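Local coordinates for dihydroneopterin triphosphate diphosphatase (Escherichia coli O157:H7, PDB 5U7F), which probably hydrolyses dihydroneopterin triphosphate to dihydroneopterin monophosphate and pyrophosphate, a step of folate biosynthesis, and also acts on nucleoside triphosphates, dATP above all, at residues K58-I63 with F115-A120; S11-I16 with E100-L105; E68-I73 with A106-R111. All blocks are in the same frame, centred on the assembly; numbering follows the deposited sequence.

Contact 1. Residues K58-I63 with F115-A120; sequences KEEVTI and FTEHLA. With CO (cobalt (II) ion), chain E; CO (cobalt (II) ion), chain F.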
loop_
_atom_site.group_PDB
_atom_site.type_symbol
_atom_site.label_atom_id
_atom_site.label_comp_id
_atom_site.label_asym_id
_atom_site.label_seq_id
_atom_site.Cartn_x
_atom_site.Cartn_y
_atom_site.Cartn_z
ATOM N N LYS A 58 -4.161 7.331 -6.671
ATOM C CA LYS A 58 -4.409 8.732 -7.048
ATOM C C LYS A 58 -4.457 9.625 -5.799
ATOM O O LYS A 58 -3.751 10.617 -5.736
ATOM C CB LYS A 58 -5.710 8.866 -7.844
ATOM C CG LYS A 58 -5.644 9.904 -8.968
ATOM C CD LYS A 58 -7.018 10.187 -9.578
ATOM C CE LYS A 58 -6.966 11.407 -10.499
ATOM N NZ LYS A 58 -8.309 11.798 -11.040
ATOM N N GLU A 59 -5.276 9.242 -4.811
ATOM C CA GLU A 59 -5.435 9.998 -3.543
ATOM C C GLU A 59 -4.148 10.152 -2.721
ATOM O O GLU A 59 -3.863 11.241 -2.214
ATOM C CB GLU A 59 -6.500 9.330 -2.637
ATOM C CG GLU A 59 -7.951 9.405 -3.147
ATOM C CD GLU A 59 -8.973 8.689 -2.226
ATOM O OE1 GLU A 59 -10.177 8.643 -2.580
ATOM O OE2 GLU A 59 -8.574 8.189 -1.145
ATOM N N GLU A 60 -3.378 9.074 -2.577
ATOM C CA GLU A 60 -2.269 9.040 -1.635
ATOM C C GLU A 60 -0.927 9.495 -2.181
ATOM O O GLU A 60 -0.103 10.007 -1.431
ATOM C CB GLU A 60 -2.110 7.628 -1.080
ATOM C CG GLU A 60 -3.349 7.211 -0.235
ATOM C CD GLU A 60 -3.108 6.091 0.740
ATOM O OE1 GLU A 60 -2.002 5.541 0.743
ATOM O OE2 GLU A 60 -4.056 5.757 1.510
ATOM N N VAL A 61 -0.677 9.286 -3.467
ATOM C CA VAL A 61 0.576 9.742 -4.026
ATOM C C VAL A 61 0.380 10.503 -5.334
ATOM O O VAL A 61 1.345 10.727 -6.046
ATOM C CB VAL A 61 1.564 8.581 -4.228
ATOM C CG1 VAL A 61 1.878 7.935 -2.874
ATOM C CG2 VAL A 61 1.025 7.548 -5.208
ATOM N N THR A 62 -0.850 10.937 -5.611
ATOM C CA THR A 62 -1.142 11.792 -6.778
ATOM C C THR A 62 -0.605 11.245 -8.111
ATOM O O THR A 62 -0.142 11.996 -8.965
ATOM C CB THR A 62 -0.565 13.219 -6.583
ATOM O OG1 THR A 62 -0.546 13.560 -5.186
ATOM C CG2 THR A 62 -1.420 14.217 -7.352
ATOM N N ILE A 63 -0.651 9.930 -8.272
ATOM C CA ILE A 63 -0.275 9.290 -9.519
ATOM C C ILE A 63 -1.557 8.789 -10.147
ATOM O O ILE A 63 -2.267 8.005 -9.542
ATOM C CB ILE A 63 0.735 8.135 -9.295
ATOM C CG1 ILE A 63 2.064 8.723 -8.841
ATOM C CG2 ILE A 63 0.892 7.281 -10.567
ATOM C CD1 ILE A 63 3.208 7.734 -8.625
ATOM N N PHE A 115 2.271 13.768 -1.541
ATOM C CA PHE A 115 1.452 12.848 -0.743
ATOM C C PHE A 115 0.413 13.609 0.071
ATOM O O PHE A 115 0.576 14.808 0.315
ATOM C CB PHE A 115 2.353 12.007 0.175
ATOM C CG PHE A 115 3.352 12.820 0.952
ATOM C CD1 PHE A 115 4.621 13.049 0.444
ATOM C CD2 PHE A 115 3.022 13.365 2.183
ATOM C CE1 PHE A 115 5.547 13.805 1.146
ATOM C CE2 PHE A 115 3.948 14.135 2.897
ATOM C CZ PHE A 115 5.219 14.345 2.374
ATOM N N THR A 116 -0.643 12.910 0.485
ATOM C CA THR A 116 -1.766 13.528 1.205
ATOM C C THR A 116 -2.049 12.873 2.573
ATOM O O THR A 116 -2.341 13.555 3.558
ATOM C CB THR A 116 -3.041 13.468 0.341
ATOM O OG1 THR A 116 -3.358 12.103 0.041
ATOM C CG2 THR A 116 -2.840 14.207 -0.962
ATOM N N GLU A 117 -1.935 11.554 2.635
ATOM C CA GLU A 117 -2.292 10.782 3.822
ATOM C C GLU A 117 -1.107 10.574 4.781
ATOM O O GLU A 117 -1.283 10.083 5.901
ATOM C CB GLU A 117 -2.873 9.418 3.356
ATOM C CG GLU A 117 -3.450 8.510 4.442
ATOM C CD GLU A 117 -4.103 7.234 3.865
ATOM O OE1 GLU A 117 -3.562 6.113 4.094
ATOM O OE2 GLU A 117 -5.160 7.355 3.185
ATOM N N HIS A 118 0.098 10.960 4.356
ATOM C CA HIS A 118 1.316 10.587 5.071
ATOM C C HIS A 118 2.156 11.800 5.505
ATOM O O HIS A 118 1.811 12.914 5.183
ATOM C CB HIS A 118 2.140 9.670 4.187
ATOM C CG HIS A 118 1.484 8.347 3.925
ATOM N ND1 HIS A 118 0.519 8.179 2.956
ATOM C CD2 HIS A 118 1.608 7.150 4.543
ATOM C CE1 HIS A 118 0.101 6.927 2.961
ATOM N NE2 HIS A 118 0.755 6.272 3.906
ATOM N N LEU A 119 3.259 11.553 6.199
ATOM C CA LEU A 119 4.111 12.623 6.730
ATOM C C LEU A 119 5.352 12.887 5.858
ATOM O O LEU A 119 5.927 13.993 5.867
ATOM C CB LEU A 119 4.548 12.266 8.142
ATOM C CG LEU A 119 3.476 12.196 9.232
ATOM C CD1 LEU A 119 4.022 11.582 10.496
ATOM C CD2 LEU A 119 2.927 13.579 9.540
ATOM N N ALA A 120 5.753 11.871 5.092
ATOM C CA ALA A 120 7.052 11.832 4.394
ATOM C C ALA A 120 7.069 10.632 3.467
ATOM O O ALA A 120 6.253 9.723 3.654
ATOM C CB ALA A 120 8.180 11.701 5.348
HETATM CO CO CO E . -6.102 6.202 1.642
HETATM CO CO CO F . -3.941 4.306 2.989
HETATM O O HOH W 1 -6.311 8.028 0.539
HETATM O O HOH W 2 -0.328 9.954 1.234
HETATM O O HOH W 3 -1.803 3.902 2.738
HETATM O O HOH W 4 -7.960 6.547 1.979
HETATM O O HOH W 5 -4.311 2.968 4.675
#
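Glu60 and Glu117 meet across two cobalt ions, bringing the last turn of the Nudix-box helix against the loop that leads into strand 118-125. In this Nudix hydrolase the metal bonds dominate the contact. Glu60 OE2 bridges the pair, lying 2.1 Å from each cobalt, whereas Glu117 spans them with both oxygens: its OE2 binds one ion at 2.1 Å and its OE1 the other. The two carboxylate planes are turned 71° apart, and Glu60 OE2 lies 2.6 Å from Glu117 OE2, both being ligands of the same ion. Glu117 CG lies anti to the backbone N (chi1 -174°), and the extended chain beyond it carries the carboxylate to the metals. Glu56 and the carbonyl oxygen of Thr40 add further ligands, one at each ion; magnesium is the probable natural occupant.

Waters, two of them cobalt ligands, make the next set of links. One metal-bound water donates to Glu59 OE2, and another, on the ion held by Glu117 OE1, donates to Glu60 OE1 at 2.6 Å, so the oxygen of Glu60 that binds neither metal is still tied to the cluster. Away from the ions, a third water donates to Glu60 O, accepts from Glu117 N and hydrogen-bonds His118 ND1 at 2.6 Å in the plane of the imidazole. His118 NE2 pairs with Gln37, leaving the CE1 edge of the ring beside Glu60 OE1, with the ring and carboxylate planes 68° apart.

Direct contacts to backbone carbonyl oxygens of the last helical turn complete the junction. Phe115 CA approaches Glu60 O in a CA-H...O contact of 3.3 Å. One residue earlier in the helix, the carbonyl oxygen of Glu59 accepts a very short hydrogen bond of 2.5 Å from Thr116 OG1.

Contact 2. Residues S11-I16 with E100-L105; sequences SILVVI and ESWFCL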
loop_
_atom_site.group_PDB
_atom_site.type_symbol
_atom_site.label_atom_id
_atom_site.label_comp_id
_atom_site.label_asym_id
_atom_site.label_seq_id
_atom_site.Cartn_x
_atom_site.Cartn_y
_atom_site.Cartn_z
ATOM N N SER A 11 -9.285 -4.531 2.348
ATOM C CA SER A 11 -8.349 -3.499 1.907
ATOM C C SER A 11 -7.489 -3.975 0.729
ATOM O O SER A 11 -7.528 -5.149 0.328
ATOM C CB SER A 11 -7.468 -3.082 3.078
ATOM O OG SER A 11 -6.516 -4.092 3.378
ATOM N N ILE A 12 -6.756 -3.029 0.174
ATOM C CA ILE A 12 -5.802 -3.272 -0.883
ATOM C C ILE A 12 -4.447 -2.741 -0.464
ATOM O O ILE A 12 -4.331 -1.872 0.411
ATOM C CB ILE A 12 -6.255 -2.662 -2.238
ATOM C CG1 ILE A 12 -6.537 -1.166 -2.153
ATOM C CG2 ILE A 12 -7.504 -3.379 -2.745
ATOM C CD1 ILE A 12 -5.328 -0.291 -2.267
ATOM N N LEU A 13 -3.416 -3.343 -1.041
ATOM C CA LEU A 13 -2.032 -2.925 -0.862
ATOM C C LEU A 13 -1.459 -2.746 -2.256
ATOM O O LEU A 13 -1.631 -3.628 -3.086
ATOM C CB LEU A 13 -1.238 -3.977 -0.083
ATOM C CG LEU A 13 0.292 -3.901 -0.138
ATOM C CD1 LEU A 13 0.714 -2.869 0.828
ATOM C CD2 LEU A 13 0.912 -5.238 0.205
ATOM N N VAL A 14 -0.838 -1.603 -2.545
ATOM C CA VAL A 14 -0.185 -1.406 -3.840
ATOM C C VAL A 14 1.297 -1.167 -3.620
ATOM O O VAL A 14 1.727 -0.151 -3.043
ATOM C CB VAL A 14 -0.790 -0.233 -4.643
ATOM C CG1 VAL A 14 -0.061 -0.100 -5.988
ATOM C CG2 VAL A 14 -2.272 -0.424 -4.852
ATOM N N VAL A 15 2.099 -2.138 -4.022
ATOM C CA VAL A 15 3.533 -1.977 -3.920
ATOM C C VAL A 15 4.008 -1.208 -5.131
ATOM O O VAL A 15 3.957 -1.694 -6.277
ATOM C CB VAL A 15 4.260 -3.335 -3.785
ATOM C CG1 VAL A 15 5.718 -3.119 -3.619
ATOM C CG2 VAL A 15 3.740 -4.097 -2.568
ATOM N N ILE A 16 4.436 0.016 -4.856
ATOM C CA ILE A 16 5.009 0.910 -5.851
ATOM C C ILE A 16 6.533 0.822 -5.866
ATOM O O ILE A 16 7.208 0.893 -4.842
ATOM C CB ILE A 16 4.567 2.374 -5.611
ATOM C CG1 ILE A 16 3.054 2.473 -5.748
ATOM C CG2 ILE A 16 5.252 3.334 -6.605
ATOM C CD1 ILE A 16 2.458 3.835 -5.552
ATOM N N GLU A 100 -6.585 -8.416 2.917
ATOM C CA GLU A 100 -5.830 -7.500 2.075
ATOM C C GLU A 100 -5.474 -8.142 0.741
ATOM O O GLU A 100 -4.862 -9.209 0.739
ATOM C CB GLU A 100 -4.541 -7.108 2.778
ATOM C CG GLU A 100 -3.601 -6.189 2.017
ATOM C CD GLU A 100 -2.305 -5.941 2.813
ATOM O OE1 GLU A 100 -1.419 -6.835 2.856
ATOM O OE2 GLU A 100 -2.182 -4.850 3.419
ATOM N N SER A 101 -5.814 -7.474 -0.355
ATOM C CA SER A 101 -5.428 -7.936 -1.706
ATOM C C SER A 101 -4.278 -7.122 -2.283
ATOM O O SER A 101 -4.257 -5.889 -2.157
ATOM C CB SER A 101 -6.651 -7.894 -2.641
ATOM O OG SER A 101 -7.620 -8.796 -2.151
ATOM N N TRP A 102 -3.341 -7.804 -2.950
ATOM C CA TRP A 102 -2.070 -7.177 -3.327
ATOM C C TRP A 102 -2.066 -6.779 -4.793
ATOM O O TRP A 102 -2.525 -7.532 -5.652
ATOM C CB TRP A 102 -0.868 -8.118 -3.079
ATOM C CG TRP A 102 -0.581 -8.450 -1.668
ATOM C CD1 TRP A 102 -1.182 -7.917 -0.551
ATOM C CD2 TRP A 102 0.352 -9.417 -1.193
ATOM N NE1 TRP A 102 -0.663 -8.484 0.572
ATOM C CE2 TRP A 102 0.282 -9.406 0.210
ATOM C CE3 TRP A 102 1.238 -10.301 -1.818
ATOM C CZ2 TRP A 102 1.074 -10.220 1.002
ATOM C CZ3 TRP A 102 2.029 -11.106 -1.029
ATOM C CH2 TRP A 102 1.928 -11.074 0.372
ATOM N N PHE A 103 -1.495 -5.611 -5.055
ATOM C CA PHE A 103 -1.244 -5.106 -6.413
ATOM C C PHE A 103 0.207 -4.584 -6.502
ATOM O O PHE A 103 0.853 -4.255 -5.492
ATOM C CB PHE A 103 -2.225 -3.990 -6.773
ATOM C CG PHE A 103 -3.660 -4.416 -6.798
ATOM C CD1 PHE A 103 -4.388 -4.535 -5.618
ATOM C CD2 PHE A 103 -4.282 -4.711 -7.995
ATOM C CE1 PHE A 103 -5.714 -4.941 -5.654
ATOM C CE2 PHE A 103 -5.615 -5.125 -8.033
ATOM C CZ PHE A 103 -6.325 -5.235 -6.882
ATOM N N CYS A 104 0.716 -4.492 -7.726
ATOM C CA CYS A 104 2.089 -4.052 -7.974
ATOM C C CYS A 104 1.989 -2.911 -8.983
ATOM O O CYS A 104 1.146 -2.942 -9.871
ATOM C CB CYS A 104 2.951 -5.229 -8.489
ATOM S SG CYS A 104 2.537 -6.848 -7.704
ATOM N N LEU A 105 2.774 -1.858 -8.797
ATOM C CA LEU A 105 2.803 -0.760 -9.757
ATOM C C LEU A 105 4.246 -0.349 -10.013
ATOM O O LEU A 105 4.949 0.139 -9.134
ATOM C CB LEU A 105 1.973 0.434 -9.278
ATOM C CG LEU A 105 2.066 1.692 -10.151
ATOM C CD1 LEU A 105 1.519 1.405 -11.547
ATOM C CD2 LEU A 105 1.347 2.857 -9.521
HETATM O O HOH W 6 -4.310 -3.098 3.202
HETATM O O HOH W 7 -8.857 -7.430 -0.160
#
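Strands 10-18 and 97-107 run parallel as neighbours in the mixed sheet of the Nudix fold, and residues Ser11 to Ile16 pair in order with Glu100 to Leu105. The axes of the short segments are twisted by 25°, and five backbone hydrogen bonds hold the register, from Ser101 N to Ser11 O at one end to Leu105 N to Val15 O (2.8 Å) at the other.

On the face bearing Leu13 and Trp102, the two side chains lie side by side. Leu13 CD2 sits over the indole in a CH-pi contact, 3.8 Å from the centroid of the five-membered ring. The indole is fixed from its edge: Trp102 NE1 donates to Glu100 OE1 at 2.9 Å, reaching that oxygen on its anti side from somewhat out of the carboxylate plane. Ser137 also bonds Glu100 OE1, while a water donates to both Glu100 OE2 and Ile12 O; Ser11 OG pairs with Asn98.

On the face of Ile12, Val14, Phe103 and Leu105 the contacts are apolar. Ile12 CG2 approaches Phe103 CE1 at 3.8 Å, and Val14 CG1, anti to its backbone N (chi1 -180°), touches Leu105 CB at 3.9 Å.

Helix 49-61 covers the face of Ile12, Val14 and Phe103, and helix 136-147 packs on Leu13 and Trp102; strand 36-42 continues the sheet beyond 10-18, as strand 72-82, disulfide-linked through Cys75 to Cys104, does beyond 97-107.

Contact 3. Residues E68-I73 with A106-R111; sequences EQLTLI and ALPHER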
loop_
_atom_site.group_PDB
_atom_site.type_symbol
_atom_site.label_atom_id
_atom_site.label_comp_id
_atom_site.label_asym_id
_atom_site.label_seq_id
_atom_site.Cartn_x
_atom_site.Cartn_y
_atom_site.Cartn_z
ATOM N N GLU A 68 -1.606 8.322 -17.217
ATOM C CA GLU A 68 -0.191 8.037 -17.469
ATOM C C GLU A 68 0.029 6.728 -18.208
ATOM O O GLU A 68 1.166 6.341 -18.440
ATOM C CB GLU A 68 0.599 7.965 -16.164
ATOM C CG GLU A 68 0.833 9.289 -15.456
ATOM C CD GLU A 68 2.049 9.248 -14.541
ATOM O OE1 GLU A 68 3.014 8.513 -14.852
ATOM O OE2 GLU A 68 2.055 9.959 -13.512
ATOM N N GLN A 69 -1.053 6.028 -18.526
ATOM C CA GLN A 69 -0.965 4.730 -19.191
ATOM C C GLN A 69 -0.024 3.768 -18.466
ATOM O O GLN A 69 0.655 2.951 -19.083
ATOM C CB GLN A 69 -0.510 4.918 -20.639
ATOM C CG GLN A 69 -0.898 6.273 -21.211
ATOM C CD GLN A 69 -0.998 6.280 -22.711
ATOM O OE1 GLN A 69 -1.182 5.236 -23.344
ATOM N NE2 GLN A 69 -0.880 7.472 -23.298
ATOM N N LEU A 70 0.007 3.865 -17.145
ATOM C CA LEU A 70 0.764 2.922 -16.348
ATOM C C LEU A 70 -0.110 1.693 -16.183
ATOM O O LEU A 70 -1.307 1.750 -16.433
ATOM C CB LEU A 70 1.149 3.518 -14.989
ATOM C CG LEU A 70 1.942 4.821 -15.047
ATOM C CD1 LEU A 70 1.863 5.559 -13.733
ATOM C CD2 LEU A 70 3.409 4.572 -15.408
ATOM N N THR A 71 0.493 0.598 -15.746
ATOM C CA THR A 71 -0.215 -0.673 -15.622
ATOM C C THR A 71 -0.247 -1.156 -14.165
ATOM O O THR A 71 0.783 -1.505 -13.574
ATOM C CB THR A 71 0.437 -1.745 -16.514
ATOM O OG1 THR A 71 0.605 -1.218 -17.839
ATOM C CG2 THR A 71 -0.428 -2.992 -16.571
ATOM N N LEU A 72 -1.442 -1.161 -13.594
ATOM C CA LEU A 72 -1.632 -1.655 -12.240
ATOM C C LEU A 72 -1.803 -3.166 -12.291
ATOM O O LEU A 72 -2.762 -3.673 -12.867
ATOM C CB LEU A 72 -2.840 -0.991 -11.597
ATOM C CG LEU A 72 -3.172 -1.480 -10.190
ATOM C CD1 LEU A 72 -2.135 -0.965 -9.214
ATOM C CD2 LEU A 72 -4.574 -1.049 -9.799
ATOM N N ILE A 73 -0.853 -3.905 -11.740
ATOM C CA ILE A 73 -0.919 -5.365 -11.843
ATOM C C ILE A 73 -1.556 -5.982 -10.601
ATOM O O ILE A 73 -1.171 -5.669 -9.477
ATOM C CB ILE A 73 0.477 -5.959 -12.049
ATOM C CG1 ILE A 73 1.048 -5.460 -13.391
ATOM C CG2 ILE A 73 0.431 -7.498 -11.983
ATOM C CD1 ILE A 73 2.489 -5.814 -13.602
ATOM N N ALA A 106 4.667 -0.565 -11.254
ATOM C CA ALA A 106 6.022 -0.299 -11.684
ATOM C C ALA A 106 6.033 1.070 -12.342
ATOM O O ALA A 106 5.306 1.280 -13.296
ATOM C CB ALA A 106 6.486 -1.371 -12.649
ATOM N N LEU A 107 6.796 2.010 -11.785
ATOM C CA LEU A 107 7.042 3.273 -12.455
ATOM C C LEU A 107 8.329 3.132 -13.250
ATOM O O LEU A 107 9.190 2.315 -12.910
ATOM C CB LEU A 107 7.154 4.421 -11.462
ATOM C CG LEU A 107 5.980 4.556 -10.490
ATOM C CD1 LEU A 107 6.245 5.702 -9.528
ATOM C CD2 LEU A 107 4.651 4.752 -11.218
ATOM N N PRO A 108 8.477 3.919 -14.321
ATOM C CA PRO A 108 9.708 3.728 -15.087
ATOM C C PRO A 108 10.957 4.201 -14.360
ATOM O O PRO A 108 12.021 3.602 -14.536
ATOM C CB PRO A 108 9.468 4.555 -16.364
ATOM C CG PRO A 108 8.350 5.471 -16.050
ATOM C CD PRO A 108 7.510 4.783 -15.019
ATOM N N HIS A 109 10.807 5.227 -13.527
ATOM C CA HIS A 109 11.903 5.814 -12.766
ATOM C C HIS A 109 11.405 6.227 -11.381
ATOM O O HIS A 109 10.210 6.445 -11.183
ATOM C CB HIS A 109 12.484 7.057 -13.468
ATOM C CG HIS A 109 12.951 6.815 -14.879
ATOM N ND1 HIS A 109 14.190 6.290 -15.177
ATOM C CD2 HIS A 109 12.340 7.033 -16.068
ATOM C CE1 HIS A 109 14.325 6.197 -16.489
ATOM N NE2 HIS A 109 13.216 6.638 -17.055
ATOM N N GLU A 110 12.324 6.365 -10.439
ATOM C CA GLU A 110 12.004 7.042 -9.185
ATOM C C GLU A 110 11.508 8.434 -9.577
ATOM O O GLU A 110 11.897 8.967 -10.630
ATOM C CB GLU A 110 13.215 7.093 -8.241
ATOM C CG GLU A 110 13.738 5.698 -7.939
ATOM C CD GLU A 110 14.935 5.674 -7.030
ATOM O OE1 GLU A 110 15.291 6.719 -6.450
ATOM O OE2 GLU A 110 15.534 4.586 -6.892
ATOM N N ARG A 111 10.594 8.990 -8.794
ATOM C CA ARG A 111 10.143 10.358 -9.025
ATOM C C ARG A 111 9.814 11.054 -7.729
ATOM O O ARG A 111 9.781 10.460 -6.654
ATOM C CB ARG A 111 8.911 10.398 -9.932
ATOM C CG ARG A 111 7.682 9.755 -9.317
ATOM C CD ARG A 111 6.401 10.065 -10.055
ATOM N NE ARG A 111 6.257 9.249 -11.256
ATOM C CZ ARG A 111 5.183 9.250 -12.035
ATOM N NH1 ARG A 111 4.141 10.015 -11.736
ATOM N NH2 ARG A 111 5.151 8.471 -13.115
HETATM O O HOH W 8 3.077 -2.219 -13.163
HETATM O O HOH W 9 3.487 0.524 -15.021
#
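Arg111 NH1 donates to Glu68 OE2 at 2.7 Å, and Arg111 NH2 to Glu68 OE1 at 2.8 Å, forming an end-on, two-pronged salt bridge. The side chains reach tip to tip, with carboxylate and guanidinium planes only 2° apart. Each oxygen uses its syn lone pair, and the bonds are almost straight, at 173° for NH1 and 175° for NH2. The extended Glu68 chain meets an arginine that bends at chi3, the torsion that places NE.

Leu70 packs beside this pair. Its CD1 meets Leu107 CD2 at 3.8 Å, the two side chains crossing obliquely, while Leu70 CD2 approaches Pro108 CD at 4.1 Å and at about a right angle. Ile63 touches Glu68, Leu70, Leu107 and Arg111, adding an apolar surface common to the salt bridge and the leucines.

Between the backbones, water replaces direct pairing. One water accepts from Thr71 N and donates to Ala106 O at 2.6 Å; another accepts from Ala106 N, but its link to Thr71 O is doubtfully short. They bridge the backbones at one end of the Nudix sheet, where the antiparallel strands 72-82 and 97-107 have drawn apart.

Overall arrangement
The three contacts illustrate how chemistry follows position in a single Nudix domain. Contact 2 is the buried one, near the centre of the chain, and relies on regular strand pairing and apolar packing. Contact 1, partly buried, joins a helix end to a loop through metals and water, and contact 3 lies at the surface with a charged pair and bridging waters. Contacts 2 and 3 share strand 97-107, and Ile73 O probably accepts a hydrogen bond from Cys104 N between them. Val61 of contact 1 packs on Ile16 of contact 2, while Ile63, just past the helix, reaches Leu70 and Leu107 of contact 3, which is nested within the loop that contact 1 closes.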